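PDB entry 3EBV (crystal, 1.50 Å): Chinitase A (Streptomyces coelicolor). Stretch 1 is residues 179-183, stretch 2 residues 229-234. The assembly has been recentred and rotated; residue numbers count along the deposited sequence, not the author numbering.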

# COMPACT_ATOMS: atom_id res chain seq x y z
N GLN A 179 5.24 -4.99 0.03
CA GLN A 179 5.22 -5.60 -1.29
C GLN A 179 5.95 -6.96 -1.17
O GLN A 179 7.19 -7.05 -1.19
CB GLN A 179 5.98 -4.72 -2.30
CG GLN A 179 5.39 -3.32 -2.43
CD GLN A 179 6.21 -2.50 -3.42
OE1 GLN A 179 6.58 -2.97 -4.51
NE2 GLN A 179 6.52 -1.26 -3.03
N TYR A 180 5.15 -8.02 -1.00
CA TYR A 180 5.74 -9.37 -0.85
C TYR A 180 6.06 -9.97 -2.24
O TYR A 180 5.59 -11.07 -2.63
CB TYR A 180 4.76 -10.31 -0.11
CG TYR A 180 4.52 -9.95 1.34
CD1 TYR A 180 5.06 -10.72 2.38
CD2 TYR A 180 3.73 -8.84 1.68
CE1 TYR A 180 4.80 -10.41 3.72
CE2 TYR A 180 3.51 -8.50 3.00
CZ TYR A 180 4.03 -9.29 4.04
OH TYR A 180 3.80 -8.93 5.35
N TYR A 181 6.79 -9.18 -3.05
CA TYR A 181 7.00 -9.55 -4.46
C TYR A 181 8.13 -8.71 -5.03
O TYR A 181 8.64 -7.79 -4.38
CB TYR A 181 5.71 -9.38 -5.28
CG TYR A 181 5.09 -7.99 -5.21
CD1 TYR A 181 5.43 -6.98 -6.13
CD2 TYR A 181 4.07 -7.72 -4.31
CE1 TYR A 181 4.81 -5.70 -6.07
CE2 TYR A 181 3.43 -6.46 -4.26
CZ TYR A 181 3.81 -5.47 -5.14
OH TYR A 181 3.20 -4.25 -5.04
N ASN A 182 8.55 -9.09 -6.24
CA ASN A 182 9.83 -8.58 -6.83
C ASN A 182 10.97 -8.66 -5.84
O ASN A 182 11.79 -7.75 -5.71
CB ASN A 182 9.70 -7.12 -7.35
CG ASN A 182 8.72 -6.99 -8.49
OD1 ASN A 182 8.70 -7.83 -9.39
ND2 ASN A 182 7.89 -5.95 -8.43
N SER A 183 11.05 -9.78 -5.13
CA SER A 183 11.96 -9.93 -3.99
C SER A 183 12.88 -11.15 -4.11
O SER A 183 12.40 -12.22 -4.47
CB SER A 183 11.13 -10.10 -2.70
OG SER A 183 11.98 -10.21 -1.58
N ALA A 229 1.75 -8.40 -13.55
CA ALA A 229 1.86 -7.21 -12.68
C ALA A 229 3.22 -7.05 -12.00
O ALA A 229 3.47 -6.02 -11.38
CB ALA A 229 0.73 -7.23 -11.62
N ALA A 230 4.05 -8.09 -12.03
CA ALA A 230 5.34 -8.07 -11.37
C ALA A 230 6.27 -9.08 -12.03
O ALA A 230 5.78 -10.02 -12.67
CB ALA A 230 5.18 -8.39 -9.86
N GLY A 231 7.57 -8.91 -11.82
CA GLY A 231 8.56 -9.83 -12.39
C GLY A 231 8.64 -11.14 -11.63
O GLY A 231 9.13 -12.15 -12.15
N GLY A 232 8.16 -11.13 -10.39
CA GLY A 232 8.13 -12.36 -9.58
C GLY A 232 7.30 -12.12 -8.33
O GLY A 232 7.08 -10.97 -7.95
N GLY A 233 6.88 -13.22 -7.70
CA GLY A 233 6.11 -13.15 -6.45
C GLY A 233 4.60 -13.28 -6.58
O GLY A 233 3.89 -13.32 -5.55
N TYR A 234 4.06 -13.35 -7.80
CA TYR A 234 2.63 -13.63 -7.92
C TYR A 234 2.29 -14.95 -7.23
O TYR A 234 3.01 -15.95 -7.42
CB TYR A 234 2.19 -13.73 -9.39
CG TYR A 234 0.77 -14.19 -9.53
CD1 TYR A 234 -0.28 -13.33 -9.29
CD2 TYR A 234 0.50 -15.53 -9.87
CE1 TYR A 234 -1.63 -13.78 -9.35
CE2 TYR A 234 -0.82 -15.98 -9.96
CZ TYR A 234 -1.87 -15.11 -9.70
OH TYR A 234 -3.16 -15.60 -9.79
O HOH W 1 5.01 -13.73 -3.04
O HOH W 2 5.64 -4.89 -9.98

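Two irregular segments of the chitinase chain meet here, and N182 ties them together with its backbone and its side chain. The strongest geometry belongs to the backbone bond from N182 N to G232 O, 2.9 Å long and nearly straight at 173°, so the amide and the carbonyl satisfy each other directly. The side chain of N182, in the m rotamer, leaves the backbone sideways to stretch 2, but its end comes nearer and places the amide oxygen beside two consecutive backbone amides. N182 OD1 accepts a hydrogen bond from G231 N at 2.9 Å, bent to 138°, and a weak one from G232 N at 3.5 Å. G232 is thus engaged through both its N and its O by the same asparagine. The other half of the N182 amide is served by water 2, which accepts from N182 ND2 at 2.9 Å and donates to A229 O at 2.8 Å, linking the segments beyond the direct bonds. Water 1 makes a second bridge: it donates to Y180 O and to G233 O, each at 2.8 Å. Y180 O and G233 O, both acceptors, lie 4.1 Å apart and cannot bond to each other; the water supplies the hydrogens for both. Within stretch 1, a weak bond of 2.9 Å runs from Y181 N to Q179 O. Apolar contact is slight: A230 CB, pointing toward stretch 1, lies 4.0 Å from Y181 CD1, oblique to the ring. The same A230 CB also touches the polar N182 OD1, at 3.6 Å. Y181 starts toward stretch 2, its CB 3.4 Å from G232 O, but the ring end leads away. G233 packs closely against this point, its CA 4.0 Å from Y181 CB. A CB on G233 would clash with Y181 CB at 2.6 Å, and its backbone angles (98/-4) by themselves call for glycine.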